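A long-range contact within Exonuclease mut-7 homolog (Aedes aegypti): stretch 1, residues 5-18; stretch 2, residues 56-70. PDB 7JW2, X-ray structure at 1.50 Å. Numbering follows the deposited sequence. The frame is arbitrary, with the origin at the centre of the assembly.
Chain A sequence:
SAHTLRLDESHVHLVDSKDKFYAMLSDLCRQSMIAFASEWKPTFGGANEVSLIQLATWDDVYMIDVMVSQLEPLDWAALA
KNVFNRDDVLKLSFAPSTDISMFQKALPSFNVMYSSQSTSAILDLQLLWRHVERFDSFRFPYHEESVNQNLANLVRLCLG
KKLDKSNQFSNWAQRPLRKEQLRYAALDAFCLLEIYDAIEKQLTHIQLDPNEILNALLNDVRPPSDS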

ATOM      1  N   LEU A   5     -16.893 -17.500  12.628  1.00 22.67           N
ATOM      2  CA  LEU A   5     -16.781 -16.348  11.745  1.00 22.47           C
ATOM      3  C   LEU A   5     -17.720 -16.502  10.554  1.00 24.02           C
ATOM      4  O   LEU A   5     -17.643 -17.491   9.819  1.00 27.23           O
ATOM      5  N   ARG A   6     -18.588 -15.510  10.341  1.00 25.85           N
ATOM      6  CA  ARG A   6     -19.548 -15.625   9.250  1.00 26.30           C
ATOM      7  C   ARG A   6     -18.953 -15.303   7.886  1.00 30.01           C
ATOM      8  O   ARG A   6     -19.568 -15.642   6.869  1.00 34.90           O
ATOM      9  N   LEU A   7     -17.769 -14.702   7.832  1.00 27.00           N
ATOM     10  CA  LEU A   7     -17.143 -14.416   6.550  1.00 29.75           C
ATOM     11  C   LEU A   7     -16.679 -15.696   5.861  1.00 30.70           C
ATOM     12  O   LEU A   7     -16.249 -16.660   6.500  1.00 30.83           O
ATOM     13  N   ASP A   8     -16.767 -15.686   4.535  1.00 33.47           N
ATOM     14  CA  ASP A   8     -16.202 -16.764   3.738  1.00 33.56           C
ATOM     15  C   ASP A   8     -14.685 -16.794   3.898  1.00 36.87           C
ATOM     16  O   ASP A   8     -14.047 -15.769   4.162  1.00 30.63           O
ATOM     17  N   GLU A   9     -14.108 -17.990   3.740  1.00 38.65           N
ATOM     18  CA  GLU A   9     -12.663 -18.150   3.887  1.00 37.76           C
ATOM     19  C   GLU A   9     -11.887 -17.315   2.876  1.00 31.94           C
ATOM     20  O   GLU A   9     -10.734 -16.947   3.133  1.00 32.39           O
ATOM     21  N   SER A  10     -12.485 -17.012   1.721  1.00 33.78           N
ATOM     22  CA  SER A  10     -11.825 -16.155   0.743  1.00 34.31           C
ATOM     23  C   SER A  10     -11.729 -14.705   1.198  1.00 30.21           C
ATOM     24  O   SER A  10     -11.078 -13.901   0.522  1.00 30.95           O
ATOM     25  N   HIS A  11     -12.360 -14.350   2.315  1.00 29.27           N
ATOM     26  CA  HIS A  11     -12.271 -13.006   2.867  1.00 26.51           C
ATOM     27  C   HIS A  11     -11.455 -12.971   4.153  1.00 23.59           C
ATOM     28  O   HIS A  11     -11.517 -11.987   4.898  1.00 23.72           O
ATOM     29  N   VAL A  12     -10.700 -14.035   4.426  1.00 23.40           N
ATOM     30  CA  VAL A  12      -9.747 -14.098   5.528  1.00 20.78           C
ATOM     31  C   VAL A  12      -8.361 -14.192   4.907  1.00 21.72           C
ATOM     32  O   VAL A  12      -8.076 -15.139   4.163  1.00 26.66           O
ATOM     33  N   HIS A  13      -7.495 -13.219   5.207  1.00 18.91           N
ATOM     34  CA  HIS A  13      -6.250 -13.024   4.469  1.00 20.53           C
ATOM     35  C   HIS A  13      -5.054 -13.133   5.398  1.00 20.20           C
ATOM     36  O   HIS A  13      -4.942 -12.372   6.363  1.00 21.50           O
ATOM     37  N   LEU A  14      -4.147 -14.061   5.099  1.00 18.66           N
ATOM     38  CA  LEU A  14      -2.875 -14.126   5.796  1.00 19.20           C
ATOM     39  C   LEU A  14      -1.914 -13.193   5.071  1.00 18.57           C
ATOM     40  O   LEU A  14      -1.596 -13.407   3.895  1.00 22.38           O
ATOM     41  N   VAL A  15      -1.471 -12.153   5.764  1.00 15.16           N
ATOM     42  CA  VAL A  15      -0.605 -11.136   5.180  1.00 15.91           C
ATOM     43  C   VAL A  15       0.828 -11.512   5.541  1.00 16.29           C
ATOM     44  O   VAL A  15       1.264 -11.330   6.683  1.00 17.16           O
ATOM     45  N   ASP A  16       1.574 -12.061   4.569  1.00 15.72           N
ATOM     46  CA  ASP A  16       2.894 -12.615   4.856  1.00 16.46           C
ATOM     47  C   ASP A  16       3.930 -12.145   3.846  1.00 18.22           C
ATOM     48  O   ASP A  16       4.986 -12.773   3.695  1.00 19.86           O
ATOM     49  N   SER A  17       3.657 -11.036   3.172  1.00 17.18           N
ATOM     50  CA  SER A  17       4.538 -10.508   2.144  1.00 18.90           C
ATOM     51  C   SER A  17       4.213  -9.029   1.978  1.00 18.41           C
ATOM     52  O   SER A  17       3.136  -8.559   2.375  1.00 18.74           O
ATOM     53  N   LYS A  18       5.144  -8.296   1.367  1.00 18.91           N
ATOM     54  CA  LYS A  18       4.973  -6.852   1.271  1.00 18.62           C
ATOM     55  C   LYS A  18       3.830  -6.501   0.334  1.00 18.20           C
ATOM     56  O   LYS A  18       3.064  -5.574   0.626  1.00 16.57           O
ATOM     57  N   ALA A  56      -9.775  -6.369  11.348  1.00 13.24           N
ATOM     58  CA  ALA A  56     -11.041  -6.825  10.786  1.00 12.80           C
ATOM     59  C   ALA A  56     -11.913  -5.656  10.343  1.00 14.15           C
ATOM     60  O   ALA A  56     -12.050  -4.668  11.066  1.00 16.73           O
ATOM     61  N   THR A  57     -12.524  -5.806   9.179  1.00 14.03           N
ATOM     62  CA  THR A  57     -13.638  -4.968   8.735  1.00 14.76           C
ATOM     63  C   THR A  57     -14.880  -5.842   8.673  1.00 15.44           C
ATOM     64  O   THR A  57     -14.819  -7.054   8.876  1.00 18.30           O
ATOM     65  N   TRP A  58     -16.028  -5.231   8.361  1.00 18.74           N
ATOM     66  CA  TRP A  58     -17.229  -6.045   8.235  1.00 20.54           C
ATOM     67  C   TRP A  58     -17.132  -7.055   7.101  1.00 22.72           C
ATOM     68  O   TRP A  58     -17.902  -8.024   7.079  1.00 23.47           O
ATOM     69  N   ASP A  59     -16.198  -6.861   6.161  1.00 21.50           N
ATOM     70  CA  ASP A  59     -16.129  -7.678   4.958  1.00 20.73           C
ATOM     71  C   ASP A  59     -14.894  -8.557   4.857  1.00 22.84           C
ATOM     72  O   ASP A  59     -14.903  -9.497   4.062  1.00 23.22           O
ATOM     73  N   ASP A  60     -13.834  -8.265   5.612  1.00 18.42           N
ATOM     74  CA  ASP A  60     -12.564  -8.964   5.465  1.00 19.22           C
ATOM     75  C   ASP A  60     -11.842  -8.974   6.802  1.00 18.59           C
ATOM     76  O   ASP A  60     -11.961  -8.038   7.595  1.00 18.44           O
ATOM     77  N   VAL A  61     -11.046 -10.016   7.028  1.00 17.63           N
ATOM     78  CA  VAL A  61     -10.127 -10.044   8.157  1.00 17.37           C
ATOM     79  C   VAL A  61      -8.722 -10.256   7.623  1.00 17.42           C
ATOM     80  O   VAL A  61      -8.494 -11.157   6.806  1.00 18.61           O
ATOM     81  N   TYR A  62      -7.795  -9.410   8.065  1.00 14.49           N
ATOM     82  CA  TYR A  62      -6.387  -9.507   7.706  1.00 14.09           C
ATOM     83  C   TYR A  62      -5.577  -9.931   8.919  1.00 14.46           C
ATOM     84  O   TYR A  62      -5.756  -9.399  10.014  1.00 15.41           O
ATOM     85  N   MET A  63      -4.664 -10.870   8.723  1.00 15.30           N
ATOM     86  CA  MET A  63      -3.807 -11.335   9.809  1.00 15.09           C
ATOM     87  C   MET A  63      -2.369 -11.108   9.386  1.00 14.19           C
ATOM     88  O   MET A  63      -1.862 -11.837   8.523  1.00 14.14           O
ATOM     89  N   ILE A  64      -1.726 -10.086   9.958  1.00 13.98           N
ATOM     90  CA  ILE A  64      -0.337  -9.782   9.618  1.00 14.35           C
ATOM     91  C   ILE A  64       0.566 -10.771  10.343  1.00 12.51           C
ATOM     92  O   ILE A  64       0.601 -10.792  11.581  1.00 14.22           O
ATOM     93  N   ASP A  65       1.310 -11.576   9.572  1.00 14.53           N
ATOM     94  CA  ASP A  65       2.266 -12.532  10.134  1.00 15.57           C
ATOM     95  C   ASP A  65       3.568 -11.780  10.365  1.00 13.46           C
ATOM     96  O   ASP A  65       4.348 -11.553   9.432  1.00 15.47           O
ATOM     97  N   VAL A  66       3.782 -11.348  11.607  1.00 14.05           N
ATOM     98  CA  VAL A  66       4.934 -10.509  11.898  1.00 14.45           C
ATOM     99  C   VAL A  66       6.214 -11.323  11.818  1.00 17.66           C
ATOM    100  O   VAL A  66       7.280 -10.790  11.494  1.00 19.43           O
ATOM    101  N   MET A  67       6.129 -12.624  12.101  1.00 17.68           N
ATOM    102  CA  MET A  67       7.315 -13.472  12.072  1.00 18.37           C
ATOM    103  C   MET A  67       7.844 -13.656  10.657  1.00 21.63           C
ATOM    104  O   MET A  67       9.062 -13.696  10.448  1.00 25.12           O
ATOM    105  N   VAL A  68       6.957 -13.774   9.672  1.00 20.79           N
ATOM    106  CA  VAL A  68       7.341 -14.128   8.306  1.00 19.63           C
ATOM    107  C   VAL A  68       7.484 -12.899   7.406  1.00 23.03           C
ATOM    108  O   VAL A  68       8.257 -12.906   6.438  1.00 22.66           O
ATOM    109  N   SER A  69       6.761 -11.818   7.715  1.00 18.88           N
ATOM    110  CA  SER A  69       6.592 -10.746   6.737  1.00 19.09           C
ATOM    111  C   SER A  69       7.841  -9.883   6.564  1.00 24.44           C
ATOM    112  O   SER A  69       8.020  -9.286   5.498  1.00 28.26           O
ATOM    113  N   GLN A  70       8.666  -9.738   7.604  1.00 24.53           N
ATOM    114  CA  GLN A  70       9.897  -8.932   7.510  1.00 26.97           C
ATOM    115  C   GLN A  70       9.601  -7.468   7.165  1.00 27.47           C
ATOM    116  O   GLN A  70      10.265  -6.854   6.327  1.00 30.88           O
TER

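Strands 12-15 and 61-65 run parallel, joined by a ladder of backbone hydrogen bonds from V61 N to H11 O (2.9 Å) through D65 N to V15 O (2.9 Å). Because each strand is extended, side chains alternate between two faces of the sheet, and the parallel register places V12, V61, L14 and M63 on one and H13, Y62, V15 and I64 on the other.

On the first face M63 (chi1 m, chi2 t, chi3 m) is the main bump: its thioether folds back so that CE lies 3.6 Å from V12 CG1. L14 (t, p) leans across the strand, its CD1 settling 3.6 Å from M63 O and 4.2 Å from D65 CB. Before the strand, L7 (m, t) points toward the second stretch and plugs the hollow formed by the 58-61 backbone and V61: its CD2 is 3.4 Å from W58 O, while its CD1 lies 3.7 Å from D60 N and 3.8 Å from V61 CG2. At the margin, extended R6 brings NH2 to 3.3 Å from W58 CE3.

The second face is more polar. D60 (chi1 m) reaches between two histidines, both m, and its OD2 accepts from H11 ND1 (3.0 Å) and H13 NE2 (2.7 Å), lying near the plane of each ring. The H13 ring is also nearly parallel to that of Y62 (m) but slid aside, with H13 CD2 over one face of the tyrosine, 3.5 Å from Y62 CE2. V15 (t) fills the space at the tyrosine's edge, with CG2 4.1 Å from Y62 CD2.

Beyond the strands, S69 (m) tucks OG against the D16 backbone, 3.2 Å from D16 CA. This hydroxyl donates to D65 O (2.8 Å) and accepts from water 1 (S69 OG to water O, 2.7 Å), which also donates weakly to S17 O (2.8 Å from its O), bridging the stretches.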

ATOM      1  CB  LEU A   5     -15.338 -16.202  11.261  1.00 23.09           C
ATOM      2  CG  LEU A   5     -15.036 -15.100  10.243  1.00 23.54           C
ATOM      3  CD1 LEU A   5     -15.374 -13.742  10.827  1.00 23.41           C
ATOM      4  CD2 LEU A   5     -13.575 -15.152   9.804  1.00 24.43           C
ATOM      5  CB  ARG A   6     -20.772 -14.747   9.519  1.00 29.80           C
ATOM      6  CG  ARG A   6     -20.536 -13.262   9.596  1.00 31.53           C
ATOM      7  CD  ARG A   6     -21.870 -12.628   9.944  1.00 36.52           C
ATOM      8  NE  ARG A   6     -21.819 -11.192  10.174  1.00 36.43           N
ATOM      9  CZ  ARG A   6     -21.703 -10.291   9.206  1.00 38.97           C
ATOM     10  NH1 ARG A   6     -21.589 -10.681   7.942  1.00 39.94           N
ATOM     11  NH2 ARG A   6     -21.689  -8.996   9.500  1.00 38.49           N
ATOM     12  CB  LEU A   7     -15.951 -13.480   6.734  1.00 27.97           C
ATOM     13  CG  LEU A   7     -16.246 -12.133   7.382  1.00 27.37           C
ATOM     14  CD1 LEU A   7     -14.960 -11.314   7.481  1.00 25.86           C
ATOM     15  CD2 LEU A   7     -17.302 -11.383   6.591  1.00 30.45           C
ATOM     16  CB  ASP A   8     -16.589 -16.579   2.270  1.00 39.04           C
ATOM     17  CG  ASP A   8     -15.862 -17.533   1.347  1.00 41.71           C
ATOM     18  OD1 ASP A   8     -15.531 -17.123   0.216  1.00 47.54           O
ATOM     19  OD2 ASP A   8     -15.624 -18.692   1.748  1.00 47.24           O
ATOM     20  CB  GLU A   9     -12.280 -19.625   3.751  1.00 44.20           C
ATOM     21  CG  GLU A   9     -12.589 -20.462   4.976  1.00 48.86           C
ATOM     22  CD  GLU A   9     -12.572 -21.950   4.680  1.00 58.77           C
ATOM     23  OE1 GLU A   9     -12.781 -22.746   5.621  1.00 60.99           O
ATOM     24  OE2 GLU A   9     -12.350 -22.321   3.505  1.00 59.07           O
ATOM     25  CB  SER A  10     -12.561 -16.219  -0.594  1.00 38.17           C
ATOM     26  OG  SER A  10     -13.773 -15.490  -0.530  1.00 38.19           O
ATOM     27  CB  HIS A  11     -13.673 -12.433   3.086  1.00 25.67           C
ATOM     28  CG  HIS A  11     -14.377 -12.094   1.811  1.00 30.46           C
ATOM     29  ND1 HIS A  11     -14.108 -10.947   1.098  1.00 30.71           N
ATOM     30  CD2 HIS A  11     -15.313 -12.767   1.100  1.00 34.96           C
ATOM     31  CE1 HIS A  11     -14.860 -10.916   0.012  1.00 33.13           C
ATOM     32  NE2 HIS A  11     -15.598 -12.013  -0.012  1.00 35.36           N
ATOM     33  CB  VAL A  12     -10.025 -15.294   6.446  1.00 22.51           C
ATOM     34  CG1 VAL A  12      -9.001 -15.366   7.554  1.00 22.70           C
ATOM     35  CG2 VAL A  12     -11.446 -15.200   7.003  1.00 24.82           C
ATOM     36  CB  HIS A  13      -6.245 -11.659   3.779  1.00 19.49           C
ATOM     37  CG  HIS A  13      -7.514 -11.352   3.054  1.00 21.25           C
ATOM     38  ND1 HIS A  13      -7.783 -11.828   1.787  1.00 26.86           N
ATOM     39  CD2 HIS A  13      -8.599 -10.632   3.424  1.00 21.16           C
ATOM     40  CE1 HIS A  13      -8.975 -11.405   1.405  1.00 26.53           C
ATOM     41  NE2 HIS A  13      -9.490 -10.674   2.379  1.00 23.23           N
ATOM     42  CB  LEU A  14      -2.326 -15.556   5.854  1.00 22.05           C
ATOM     43  CG  LEU A  14      -1.024 -15.746   6.648  1.00 20.96           C
ATOM     44  CD1 LEU A  14      -1.186 -15.373   8.113  1.00 20.15           C
ATOM     45  CD2 LEU A  14      -0.483 -17.180   6.523  1.00 23.92           C
ATOM     46  CB  VAL A  15      -0.985  -9.738   5.671  1.00 17.41           C
ATOM     47  CG1 VAL A  15       0.045  -8.707   5.213  1.00 17.06           C
ATOM     48  CG2 VAL A  15      -2.369  -9.375   5.152  1.00 18.54           C
ATOM     49  CB  ASP A  16       2.851 -14.150   4.918  1.00 17.64           C
ATOM     50  CG  ASP A  16       2.332 -14.785   3.643  1.00 20.88           C
ATOM     51  OD1 ASP A  16       2.031 -14.062   2.673  1.00 22.28           O
ATOM     52  OD2 ASP A  16       2.210 -16.034   3.610  1.00 27.26           O
ATOM     53  CB  SER A  17       4.364 -11.260   0.826  1.00 19.54           C
ATOM     54  OG  SER A  17       3.136 -10.930   0.211  1.00 22.66           O
ATOM     55  CB  LYS A  18       6.283  -6.180   0.842  1.00 22.87           C
ATOM     56  CG  LYS A  18       6.817  -5.300   1.978  1.00 30.20           C
ATOM     57  CD  LYS A  18       8.294  -4.940   1.904  1.00 27.30           C
ATOM     58  CE  LYS A  18       8.890  -5.035   3.306  1.00 29.39           C
ATOM     59  NZ  LYS A  18       9.810  -3.938   3.665  1.00 36.04           N
ATOM     60  CB  ALA A  56     -11.820  -7.661  11.809  1.00 15.83           C
ATOM     61  CB  THR A  57     -13.362  -4.357   7.361  1.00 19.16           C
ATOM     62  OG1 THR A  57     -13.582  -5.351   6.356  1.00 17.42           O
ATOM     63  CG2 THR A  57     -11.933  -3.871   7.249  1.00 19.75           C
ATOM     64  CB  TRP A  58     -18.453  -5.157   8.017  1.00 22.37           C
ATOM     65  CG  TRP A  58     -18.965  -4.537   9.265  1.00 23.49           C
ATOM     66  CD1 TRP A  58     -18.988  -3.214   9.565  1.00 26.11           C
ATOM     67  CD2 TRP A  58     -19.523  -5.217  10.394  1.00 21.82           C
ATOM     68  NE1 TRP A  58     -19.544  -3.020  10.803  1.00 27.63           N
ATOM     69  CE2 TRP A  58     -19.868  -4.235  11.342  1.00 22.49           C
ATOM     70  CE3 TRP A  58     -19.768  -6.560  10.693  1.00 21.91           C
ATOM     71  CZ2 TRP A  58     -20.440  -4.548  12.564  1.00 22.00           C
ATOM     72  CZ3 TRP A  58     -20.347  -6.870  11.907  1.00 23.24           C
ATOM     73  CH2 TRP A  58     -20.673  -5.868  12.828  1.00 21.53           C
ATOM     74  CB  ASP A  59     -16.184  -6.784   3.709  1.00 23.98           C
ATOM     75  CG  ASP A  59     -17.476  -6.017   3.607  1.00 25.85           C
ATOM     76  OD1 ASP A  59     -18.535  -6.650   3.752  1.00 30.56           O
ATOM     77  OD2 ASP A  59     -17.429  -4.790   3.383  1.00 32.80           O
ATOM     78  CB  ASP A  60     -11.643  -8.300   4.417  1.00 19.76           C
ATOM     79  CG  ASP A  60     -12.205  -8.361   3.003  1.00 18.88           C
ATOM     80  OD1 ASP A  60     -12.937  -7.425   2.599  1.00 21.63           O
ATOM     81  OD2 ASP A  60     -11.893  -9.340   2.292  1.00 22.21           O
ATOM     82  CB  VAL A  61     -10.485 -11.138   9.176  1.00 17.16           C
ATOM     83  CG1 VAL A  61      -9.532 -11.062  10.352  1.00 17.16           C
ATOM     84  CG2 VAL A  61     -11.923 -10.963   9.653  1.00 18.44           C
ATOM     85  CB  TYR A  62      -5.878  -8.161   7.190  1.00 16.09           C
ATOM     86  CG  TYR A  62      -6.625  -7.652   5.984  1.00 14.68           C
ATOM     87  CD1 TYR A  62      -7.721  -6.803   6.122  1.00 15.31           C
ATOM     88  CD2 TYR A  62      -6.245  -8.015   4.702  1.00 15.21           C
ATOM     89  CE1 TYR A  62      -8.400  -6.330   5.015  1.00 16.46           C
ATOM     90  CE2 TYR A  62      -6.926  -7.550   3.596  1.00 17.68           C
ATOM     91  CZ  TYR A  62      -8.005  -6.714   3.763  1.00 17.95           C
ATOM     92  OH  TYR A  62      -8.687  -6.246   2.662  1.00 20.80           O
ATOM     93  CB  MET A  63      -4.077 -12.803  10.118  1.00 15.90           C
ATOM     94  CG  MET A  63      -5.514 -12.995  10.558  1.00 14.84           C
ATOM     95  SD  MET A  63      -5.908 -14.690  10.994  1.00 22.60           S
ATOM     96  CE  MET A  63      -5.893 -15.467   9.403  1.00 22.46           C
ATOM     97  CB  ILE A  64       0.043  -8.342   9.993  1.00 13.11           C
ATOM     98  CG1 ILE A  64      -0.935  -7.318   9.403  1.00 14.83           C
ATOM     99  CG2 ILE A  64       1.509  -8.051   9.561  1.00 15.54           C
ATOM    100  CD1 ILE A  64      -0.800  -5.964  10.086  1.00 15.99           C
ATOM    101  CB  ASP A  65       2.467 -13.731   9.217  1.00 15.18           C
ATOM    102  CG  ASP A  65       3.318 -14.801   9.859  1.00 15.86           C
ATOM    103  OD1 ASP A  65       4.119 -14.457  10.744  1.00 16.49           O
ATOM    104  OD2 ASP A  65       3.158 -15.975   9.490  1.00 19.26           O
ATOM    105  CB  VAL A  66       4.752  -9.842  13.273  1.00 16.06           C
ATOM    106  CG1 VAL A  66       5.986  -9.041  13.661  1.00 17.93           C
ATOM    107  CG2 VAL A  66       3.502  -8.933  13.249  1.00 16.31           C
ATOM    108  CB  MET A  67       6.989 -14.830  12.696  1.00 18.02           C
ATOM    109  CG  MET A  67       6.841 -14.781  14.195  1.00 20.48           C
ATOM    110  SD  MET A  67       6.452 -16.405  14.897  1.00 21.64           S
ATOM    111  CE  MET A  67       7.937 -17.306  14.504  1.00 22.69           C
ATOM    112  CB  VAL A  68       6.320 -15.125   7.720  1.00 20.64           C
ATOM    113  CG1 VAL A  68       6.615 -15.432   6.255  1.00 23.41           C
ATOM    114  CG2 VAL A  68       6.313 -16.421   8.538  1.00 20.13           C
ATOM    115  CB  SER A  69       5.424  -9.857   7.148  1.00 18.53           C
ATOM    116  OG  SER A  69       4.192 -10.491   6.878  1.00 20.47           O
ATOM    117  CB  GLN A  70      10.878  -9.541   6.502  1.00 35.99           C
ATOM    118  CG  GLN A  70      11.250 -10.994   6.779  1.00 37.08           C
ATOM    119  CD  GLN A  70      12.278 -11.525   5.796  1.00 47.82           C
ATOM    120  OE1 GLN A  70      13.466 -11.213   5.897  1.00 53.75           O
ATOM    121  NE2 GLN A  70      11.826 -12.329   4.836  1.00 48.30           N
TER
HETATM  122  O   HOH W   1       3.376  -8.619   5.118  1.00 28.14           O